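Local coordinates for protein macrophomate synthase intermolecular Diels-Alderase (Macrophoma commelinae, PDB 1IZC) that is a TIM-barrel enzyme of the HpcH/HpaI aldolase/citrate lyase family that binds magnesium and pyruvic acid, six copies forming the assembly, at residues 71-76 / 99-104; 191-196 / 237-242; 138-143 / 176-181. The protein carries 1 engineered substitution. All blocks are in the same frame, centred on the assembly; numbering follows the deposited sequence.

Interaction 1 (71-76 / 99-104); sequences VEHGMF and IVRVPK. With PYR (pyruvic acid), chain C.
E72 sets OE1 over one face of the R101 guanidinium, 3.3 Å above the centre of that plane. The carboxylate and guanidinium planes stand 79° apart, and no N-H points at the oxygen, so the salt bridge, E72 OE1 to R101 NE at 3.4 Å, rests on charge alone. R101 NH1 instead donates to O3 of pyruvic acid at 2.6 Å. At the R101 NH2 end the edge of the H73 ring comes up, with H73 CD2 3.9 Å from NH2. Backbone bonds join the same two segments: V71 N donates to R101 O at 2.8 Å, and E72 N reaches the same oxygen weakly. This is the mouth of a TIM barrel, where the loop after strand 66-70 folds against the C-terminal end of strand 97-101. Apolar contacts lie beside these bonds, with V71 CG2 tight on V100 CG1 at 3.5 Å and V71 CG1 near P103 CD at 3.9 Å. In the second shell, D70 pairs with R101 NH2 and Q183 accepts from NH1, while H125 bonds E72 OE2. S148 and D115 of the second subunit hold the two nitrogens of H73. One water links E72 OE2 to K104 N.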
loop_
_atom_site.group_PDB
_atom_site.type_symbol
_atom_site.label_atom_id
_atom_site.label_comp_id
_atom_site.label_asym_id
_atom_site.label_seq_id
_atom_site.Cartn_x
_atom_site.Cartn_y
_atom_site.Cartn_z
ATOM N N VAL A 71 6.642 -7.521 16.252
ATOM C CA VAL A 71 5.755 -8.101 15.271
ATOM C C VAL A 71 4.694 -8.929 15.981
ATOM O O VAL A 71 3.691 -9.295 15.380
ATOM C CB VAL A 71 6.537 -8.974 14.254
ATOM C CG1 VAL A 71 5.604 -9.553 13.222
ATOM C CG2 VAL A 71 7.583 -8.133 13.572
ATOM N N GLU A 72 4.898 -9.234 17.262
ATOM C CA GLU A 72 3.859 -9.998 17.947
ATOM C C GLU A 72 2.610 -9.135 18.025
ATOM O O GLU A 72 1.503 -9.609 17.757
ATOM C CB GLU A 72 4.251 -10.412 19.369
ATOM C CG GLU A 72 3.089 -11.166 20.057
ATOM C CD GLU A 72 3.341 -11.518 21.522
ATOM O OE1 GLU A 72 4.133 -10.821 22.195
ATOM O OE2 GLU A 72 2.714 -12.488 21.999
ATOM N N HIS A 73 2.800 -7.865 18.376
ATOM C CA HIS A 73 1.671 -6.949 18.517
ATOM C C HIS A 73 1.695 -5.723 17.610
ATOM O O HIS A 73 0.737 -4.942 17.610
ATOM C CB HIS A 73 1.552 -6.510 19.972
ATOM C CG HIS A 73 1.140 -7.617 20.894
ATOM N ND1 HIS A 73 -0.090 -8.229 20.812
ATOM C CD2 HIS A 73 1.790 -8.211 21.921
ATOM C CE1 HIS A 73 -0.180 -9.154 21.753
ATOM N NE2 HIS A 73 0.946 -9.163 22.439
ATOM N N GLY A 74 2.786 -5.534 16.875
ATOM C CA GLY A 74 2.880 -4.413 15.948
ATOM C C GLY A 74 2.223 -4.828 14.643
ATOM O O GLY A 74 2.433 -5.934 14.147
ATOM N N MET A 75 1.435 -3.931 14.065
ATOM C CA MET A 75 0.701 -4.233 12.844
ATOM C C MET A 75 1.509 -4.168 11.545
ATOM O O MET A 75 1.070 -3.585 10.560
ATOM C CB MET A 75 -0.508 -3.297 12.751
ATOM C CG MET A 75 -1.474 -3.399 13.920
ATOM S SD MET A 75 -2.241 -5.044 14.021
ATOM C CE MET A 75 -1.364 -5.718 15.404
ATOM N N PHE A 76 2.686 -4.782 11.531
ATOM C CA PHE A 76 3.508 -4.775 10.331
ATOM C C PHE A 76 3.100 -5.868 9.344
ATOM O O PHE A 76 2.989 -7.034 9.729
ATOM C CB PHE A 76 4.988 -5.030 10.669
ATOM C CG PHE A 76 5.628 -3.968 11.512
ATOM C CD1 PHE A 76 5.503 -3.984 12.900
ATOM C CD2 PHE A 76 6.366 -2.952 10.912
ATOM C CE1 PHE A 76 6.109 -2.994 13.684
ATOM C CE2 PHE A 76 6.974 -1.961 11.675
ATOM C CZ PHE A 76 6.847 -1.977 13.066
ATOM N N ILE A 99 16.388 -5.971 16.382
ATOM C CA ILE A 99 15.886 -7.086 17.188
ATOM C C ILE A 99 14.395 -7.134 16.897
ATOM O O ILE A 99 13.723 -6.086 16.863
ATOM C CB ILE A 99 16.117 -6.837 18.689
ATOM C CG1 ILE A 99 17.624 -6.776 18.961
ATOM C CG2 ILE A 99 15.461 -7.948 19.519
ATOM C CD1 ILE A 99 17.980 -6.164 20.322
ATOM N N VAL A 100 13.868 -8.334 16.682
ATOM C CA VAL A 100 12.464 -8.454 16.362
ATOM C C VAL A 100 11.780 -9.420 17.297
ATOM O O VAL A 100 12.265 -10.535 17.500
ATOM C CB VAL A 100 12.249 -8.977 14.910
ATOM C CG1 VAL A 100 10.749 -9.123 14.628
ATOM C CG2 VAL A 100 12.875 -8.020 13.914
ATOM N N ARG A 101 10.691 -8.975 17.913
ATOM C CA ARG A 101 9.925 -9.898 18.742
ATOM C C ARG A 101 8.858 -10.430 17.803
ATOM O O ARG A 101 8.035 -9.676 17.276
ATOM C CB ARG A 101 9.238 -9.241 19.931
ATOM C CG ARG A 101 8.237 -10.245 20.487
ATOM C CD ARG A 101 7.691 -9.883 21.787
ATOM N NE ARG A 101 6.774 -8.754 21.730
ATOM C CZ ARG A 101 6.247 -8.237 22.826
ATOM N NH1 ARG A 101 6.569 -8.766 23.999
ATOM N NH2 ARG A 101 5.426 -7.196 22.762
ATOM N N VAL A 102 8.871 -11.736 17.600
ATOM C CA VAL A 102 7.958 -12.368 16.679
ATOM C C VAL A 102 6.792 -13.057 17.354
ATOM O O VAL A 102 6.818 -13.294 18.552
ATOM C CB VAL A 102 8.702 -13.443 15.849
ATOM C CG1 VAL A 102 9.842 -12.804 15.065
ATOM C CG2 VAL A 102 9.255 -14.530 16.782
ATOM N N PRO A 103 5.730 -13.343 16.588
ATOM C CA PRO A 103 4.575 -14.039 17.167
ATOM C C PRO A 103 5.157 -15.420 17.508
ATOM O O PRO A 103 5.958 -15.950 16.744
ATOM C CB PRO A 103 3.592 -14.121 15.999
ATOM C CG PRO A 103 3.976 -12.958 15.118
ATOM C CD PRO A 103 5.480 -12.942 15.192
ATOM N N LYS A 104 4.747 -16.021 18.621
ATOM C CA LYS A 104 5.321 -17.303 19.016
ATOM C C LYS A 104 5.288 -18.480 18.027
ATOM O O LYS A 104 6.205 -19.318 18.030
ATOM C CB LYS A 104 4.709 -17.753 20.343
ATOM C CG LYS A 104 5.507 -18.883 20.980
ATOM C CD LYS A 104 4.867 -19.336 22.271
ATOM C CE LYS A 104 5.851 -20.110 23.131
ATOM N NZ LYS A 104 5.084 -20.676 24.286
HETATM C C PYR C . 4.857 -7.947 28.577
HETATM O O PYR C . 3.937 -8.784 28.492
HETATM O OXT PYR C . 5.034 -7.181 29.556
HETATM C CA PYR C . 5.757 -7.942 27.366
HETATM O O3 PYR C . 5.602 -8.683 26.382
HETATM C CB PYR C . 6.866 -6.975 27.443
HETATM O O HOH W 1 2.803 -14.799 20.263
#

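Interaction 2 (191-196 / 237-242)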
loop_
_atom_site.group_PDB
_atom_site.type_symbol
_atom_site.label_atom_id
_atom_site.label_comp_id
_atom_site.label_asym_id
_atom_site.label_seq_id
_atom_site.Cartn_x
_atom_site.Cartn_y
_atom_site.Cartn_z
ATOM N N GLU A 191 8.468 -20.439 36.737
ATOM C CA GLU A 191 8.715 -21.685 37.450
ATOM C C GLU A 191 9.791 -22.541 36.780
ATOM O O GLU A 191 10.472 -23.331 37.443
ATOM C CB GLU A 191 7.408 -22.478 37.590
ATOM C CG GLU A 191 6.320 -21.686 38.315
ATOM C CD GLU A 191 5.038 -22.469 38.580
ATOM O OE1 GLU A 191 4.490 -23.083 37.635
ATOM O OE2 GLU A 191 4.569 -22.447 39.741
ATOM N N ASN A 192 9.974 -22.367 35.474
ATOM C CA ASN A 192 10.960 -23.156 34.743
ATOM C C ASN A 192 12.124 -22.295 34.229
ATOM O O ASN A 192 12.871 -22.724 33.350
ATOM C CB ASN A 192 10.250 -23.859 33.573
ATOM C CG ASN A 192 11.080 -24.967 32.949
ATOM O OD1 ASN A 192 11.835 -25.663 33.634
ATOM N ND2 ASN A 192 10.930 -25.149 31.639
ATOM N N VAL A 193 12.303 -21.104 34.793
ATOM C CA VAL A 193 13.360 -20.209 34.307
ATOM C C VAL A 193 14.783 -20.723 34.513
ATOM O O VAL A 193 15.679 -20.411 33.731
ATOM C CB VAL A 193 13.223 -18.781 34.914
ATOM C CG1 VAL A 193 13.610 -18.782 36.390
ATOM C CG2 VAL A 193 14.097 -17.802 34.142
ATOM N N ASP A 194 15.013 -21.514 35.556
ATOM C CA ASP A 194 16.360 -22.025 35.754
ATOM C C ASP A 194 16.799 -22.857 34.557
ATOM O O ASP A 194 17.938 -22.740 34.101
ATOM C CB ASP A 194 16.448 -22.863 37.036
ATOM C CG ASP A 194 16.202 -22.037 38.281
ATOM O OD1 ASP A 194 16.577 -20.847 38.280
ATOM O OD2 ASP A 194 15.644 -22.574 39.262
ATOM N N ALA A 195 15.901 -23.691 34.041
ATOM C CA ALA A 195 16.225 -24.537 32.901
ATOM C C ALA A 195 16.380 -23.723 31.616
ATOM O O ALA A 195 17.279 -23.969 30.815
ATOM C CB ALA A 195 15.146 -25.591 32.714
ATOM N N ILE A 196 15.502 -22.750 31.420
ATOM C CA ILE A 196 15.569 -21.948 30.210
ATOM C C ILE A 196 16.854 -21.118 30.188
ATOM O O ILE A 196 17.533 -21.039 29.162
ATOM C CB ILE A 196 14.329 -21.024 30.101
ATOM C CG1 ILE A 196 13.060 -21.883 29.985
ATOM C CG2 ILE A 196 14.465 -20.112 28.870
ATOM C CD1 ILE A 196 11.761 -21.111 30.199
ATOM N N THR A 237 13.344 -11.717 40.949
ATOM C CA THR A 237 14.579 -12.140 41.583
ATOM C C THR A 237 15.018 -13.480 41.028
ATOM O O THR A 237 16.200 -13.677 40.735
ATOM C CB THR A 237 14.420 -12.253 43.108
ATOM O OG1 THR A 237 14.224 -10.943 43.654
ATOM C CG2 THR A 237 15.668 -12.876 43.726
ATOM N N LYS A 238 14.073 -14.402 40.885
ATOM C CA LYS A 238 14.390 -15.718 40.355
ATOM C C LYS A 238 14.877 -15.585 38.912
ATOM O O LYS A 238 15.863 -16.207 38.514
ATOM C CB LYS A 238 13.167 -16.624 40.415
ATOM C CG LYS A 238 13.451 -18.052 39.990
ATOM C CD LYS A 238 12.194 -18.905 40.048
ATOM C CE LYS A 238 12.491 -20.337 39.651
ATOM N NZ LYS A 238 11.250 -21.142 39.552
ATOM N N PHE A 239 14.177 -14.761 38.140
ATOM C CA PHE A 239 14.528 -14.516 36.747
ATOM C C PHE A 239 15.926 -13.909 36.595
ATOM O O PHE A 239 16.761 -14.430 35.848
ATOM C CB PHE A 239 13.478 -13.581 36.114
ATOM C CG PHE A 239 13.859 -13.036 34.754
ATOM C CD1 PHE A 239 13.579 -13.746 33.592
ATOM C CD2 PHE A 239 14.483 -11.790 34.647
ATOM C CE1 PHE A 239 13.916 -13.222 32.327
ATOM C CE2 PHE A 239 14.829 -11.254 33.398
ATOM C CZ PHE A 239 14.543 -11.970 32.237
ATOM N N SER A 240 16.188 -12.811 37.302
ATOM C CA SER A 240 17.469 -12.123 37.186
ATOM C C SER A 240 18.638 -12.951 37.694
ATOM O O SER A 240 19.715 -12.919 37.106
ATOM C CB SER A 240 17.431 -10.775 37.911
ATOM O OG SER A 240 17.126 -10.935 39.282
ATOM N N THR A 241 18.425 -13.682 38.782
ATOM C CA THR A 241 19.479 -14.527 39.334
ATOM C C THR A 241 19.808 -15.657 38.355
ATOM O O THR A 241 20.978 -16.012 38.177
ATOM C CB THR A 241 19.054 -15.125 40.693
ATOM O OG1 THR A 241 18.821 -14.058 41.620
ATOM C CG2 THR A 241 20.154 -16.021 41.247
ATOM N N ALA A 242 18.785 -16.219 37.712
ATOM C CA ALA A 242 19.014 -17.294 36.750
ATOM C C ALA A 242 19.842 -16.769 35.578
ATOM O O ALA A 242 20.795 -17.417 35.151
ATOM C CB ALA A 242 17.681 -17.869 36.250
HETATM O O HOH W 2 16.948 -18.532 39.912
#
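K238 stretches its extended chain across V193, CG and CE lying 3.7 and 3.8 Å from V193 CG1, and the two side chains run past each other in opposite directions. CG is anti to the backbone N (chi1 -175°), and the fully extended methylenes carry NZ over to the end of helix 187-191. There NZ makes a weak bond to E191 O at 3.1 Å; its stronger acceptor is V190 O. Carbonyls at a helix C-terminus would be expected to attract the ammonium. The two branches of V193 divide the work. CG1 sits between the backbone N and the carbonyl carbon (chi1 72°), where it meets the lysine chain, while CG2 points into the apolar side, 4.1 Å from F239 CD1 and 4.2 Å from A242 CB. D194 lines the more open flank. Its OD1 lies 3.8 Å from A242 CB and accepts a hydrogen bond from a water that also donates to K238 O; R245 completes the grip on OD1 with a salt bridge. D194 OD2 stays 4.6 Å from K238 NZ, near enough for attraction but not paired. The nearest CA atoms, those of D194 and A242, are 5.5 Å apart, as between closely packed helices of the outer layer. Inward, F239 meets F207 edge-to-face and rests on I184 and I250, as I196 rests on P182 and I184; both helices thus reach strand 179-184, and helix 230-245 also reaches 205-207 and 250-253.

Interaction 3 (138-143 / 176-181); sequences EMYYGP and NHVCII
M139 at the end of helix 129-139 and Y140 just after it push their side chains against V178, just before strand 179-184, and I180 within it. In the TIM barrel these belong to one beta-alpha-beta crossover, which leaves strand 120-123, passes through helix 129-139 and returns to the barrel wall after an excursion that includes helix 171-177. The receiving surface has a simple relief. V178 and I180 both point at the incoming segment while C179 between them points away, giving two apolar bumps with a dip over the backbone of C179. The phenol end of Y140 enters that dip edge-on. On one side of the rim Y140 CE1 meets I180 CD1 at 3.3 Å; on the other Y140 CE2 lies 4.0 Å from V178 CB. At the bottom the hydroxyl oxygen OH of Y140 comes to 3.7 Å from C179 CA.

M139 forms the neighbouring bump. Its SD sits against I180 CD1 at 3.5 Å. The methyl carbon CE is modelled near V178, but it also lies too close to I180 CG1, and its exact position is doubtful. L110 and L114 of helix 107-116 and I121 of strand 120-123 pack against the M139 side chain, and L114 also touches V178. R29, from helix 28-37, flanks the tyrosine. The polar end of Y140 is satisfied within the dip: OH donates to V178 O at 2.7 Å. The C=O...donor angle is 114°, and the hydroxyl stands 57° out of the carbonyl plane, above it. R29 NH2 donates to the same V178 O.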
loop_
_atom_site.group_PDB
_atom_site.type_symbol
_atom_site.label_atom_id
_atom_site.label_comp_id
_atom_site.label_asym_id
_atom_site.label_seq_id
_atom_site.Cartn_x
_atom_site.Cartn_y
_atom_site.Cartn_z
ATOM N N GLU A 138 14.684 -23.264 13.276
ATOM C CA GLU A 138 14.287 -22.369 12.192
ATOM C C GLU A 138 15.181 -21.150 11.988
ATOM O O GLU A 138 15.169 -20.540 10.914
ATOM C CB GLU A 138 12.851 -21.885 12.419
ATOM C CG GLU A 138 11.796 -22.985 12.391
ATOM C CD GLU A 138 11.803 -23.754 11.083
ATOM O OE1 GLU A 138 11.848 -23.107 10.011
ATOM O OE2 GLU A 138 11.760 -25.002 11.123
ATOM N N MET A 139 15.955 -20.801 13.008
ATOM C CA MET A 139 16.803 -19.612 12.958
ATOM C C MET A 139 18.211 -19.778 12.431
ATOM O O MET A 139 18.836 -18.817 11.973
ATOM C CB MET A 139 16.899 -19.001 14.350
ATOM C CG MET A 139 15.655 -18.259 14.793
ATOM S SD MET A 139 15.779 -17.626 16.475
ATOM C CE MET A 139 17.160 -16.427 16.281
ATOM N N TYR A 140 18.728 -20.992 12.505
ATOM C CA TYR A 140 20.094 -21.210 12.083
ATOM C C TYR A 140 20.214 -22.286 11.033
ATOM O O TYR A 140 19.445 -23.249 11.024
ATOM C CB TYR A 140 20.959 -21.573 13.300
ATOM C CG TYR A 140 20.952 -20.513 14.387
ATOM C CD1 TYR A 140 20.031 -20.561 15.435
ATOM C CD2 TYR A 140 21.848 -19.443 14.343
ATOM C CE1 TYR A 140 20.000 -19.564 16.419
ATOM C CE2 TYR A 140 21.823 -18.440 15.313
ATOM C CZ TYR A 140 20.898 -18.506 16.349
ATOM O OH TYR A 140 20.883 -17.501 17.298
ATOM N N TYR A 141 21.181 -22.106 10.142
ATOM C CA TYR A 141 21.439 -23.079 9.090
ATOM C C TYR A 141 22.148 -24.292 9.671
ATOM O O TYR A 141 22.734 -24.223 10.749
ATOM C CB TYR A 141 22.353 -22.470 8.026
ATOM C CG TYR A 141 21.762 -21.275 7.332
ATOM C CD1 TYR A 141 20.692 -21.421 6.459
ATOM C CD2 TYR A 141 22.283 -20.000 7.536
ATOM C CE1 TYR A 141 20.150 -20.327 5.798
ATOM C CE2 TYR A 141 21.748 -18.899 6.881
ATOM C CZ TYR A 141 20.690 -19.071 6.017
ATOM O OH TYR A 141 20.185 -17.987 5.351
ATOM N N GLY A 142 22.078 -25.406 8.957
ATOM C CA GLY A 142 22.784 -26.589 9.407
ATOM C C GLY A 142 24.253 -26.207 9.464
ATOM O O GLY A 142 24.698 -25.337 8.711
ATOM N N PRO A 143 25.053 -26.858 10.318
ATOM C CA PRO A 143 24.698 -27.938 11.241
ATOM C C PRO A 143 23.949 -27.545 12.518
ATOM O O PRO A 143 23.542 -28.411 13.281
ATOM C CB PRO A 143 26.054 -28.564 11.555
ATOM C CG PRO A 143 26.956 -27.361 11.573
ATOM C CD PRO A 143 26.501 -26.571 10.367
ATOM N N ASN A 176 26.780 -16.783 13.028
ATOM C CA ASN A 176 27.645 -16.161 14.020
ATOM C C ASN A 176 27.111 -14.844 14.586
ATOM O O ASN A 176 27.491 -14.446 15.681
ATOM C CB ASN A 176 29.035 -15.881 13.436
ATOM C CG ASN A 176 29.753 -17.138 12.996
ATOM O OD1 ASN A 176 29.577 -18.200 13.581
ATOM N ND2 ASN A 176 30.581 -17.017 11.972
ATOM N N HIS A 177 26.240 -14.169 13.845
ATOM C CA HIS A 177 25.742 -12.864 14.298
ATOM C C HIS A 177 24.390 -12.862 14.994
ATOM O O HIS A 177 24.147 -12.032 15.877
ATOM C CB HIS A 177 25.624 -11.901 13.109
ATOM C CG HIS A 177 26.935 -11.413 12.574
ATOM N ND1 HIS A 177 27.017 -10.415 11.625
ATOM C CD2 HIS A 177 28.211 -11.782 12.842
ATOM C CE1 HIS A 177 28.286 -10.188 11.334
ATOM N NE2 HIS A 177 29.032 -11.003 12.058
ATOM N N VAL A 178 23.517 -13.778 14.578
ATOM C CA VAL A 178 22.141 -13.840 15.073
ATOM C C VAL A 178 21.957 -14.400 16.478
ATOM O O VAL A 178 22.541 -15.430 16.830
ATOM C CB VAL A 178 21.263 -14.629 14.076
ATOM C CG1 VAL A 178 19.833 -14.746 14.604
ATOM C CG2 VAL A 178 21.267 -13.915 12.713
ATOM N N CYS A 179 21.112 -13.723 17.255
ATOM C CA CYS A 179 20.841 -14.088 18.651
ATOM C C CYS A 179 19.399 -14.484 18.945
ATOM O O CYS A 179 18.459 -13.999 18.296
ATOM C CB CYS A 179 21.202 -12.918 19.566
ATOM S SG CYS A 179 22.915 -12.353 19.432
ATOM N N ILE A 180 19.241 -15.362 19.940
ATOM C CA ILE A 180 17.933 -15.831 20.389
ATOM C C ILE A 180 17.730 -15.355 21.828
ATOM O O ILE A 180 18.587 -15.568 22.700
ATOM C CB ILE A 180 17.805 -17.378 20.360
ATOM C CG1 ILE A 180 18.001 -17.908 18.955
ATOM C CG2 ILE A 180 16.414 -17.784 20.818
ATOM C CD1 ILE A 180 17.685 -19.404 18.826
ATOM N N ILE A 181 16.594 -14.702 22.063
ATOM C CA ILE A 181 16.244 -14.158 23.364
ATOM C C ILE A 181 14.852 -14.611 23.819
ATOM O O ILE A 181 13.833 -14.090 23.351
ATOM C CB ILE A 181 16.256 -12.603 23.331
ATOM C CG1 ILE A 181 17.644 -12.099 22.928
ATOM C CG2 ILE A 181 15.899 -12.020 24.708
ATOM C CD1 ILE A 181 17.763 -11.773 21.445
#

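Overall arrangement
All three contacts belong to one TIM barrel, at different depths. Interactions 1 and 3 are buried and both reach the barrel sheet, the first at strand 97-101 and the third at strand 179-184, with centres 18 Å apart. Interaction 2 is partly buried, joining two outer helices whose inward side chains reach strand 179-184, the strand interaction 3 abuts. Chemistry follows place: a carboxylate oxygen over a guanidinium face, with ligand bonding, in interaction 1; apolar fit with one hydroxyl bond in interaction 3; a lysine, an aspartate and water around a small apolar centre in interaction 2. The second subunit bonds to interaction 1, a third packs on Y141 beside interaction 3, and no other chain touches interaction 2.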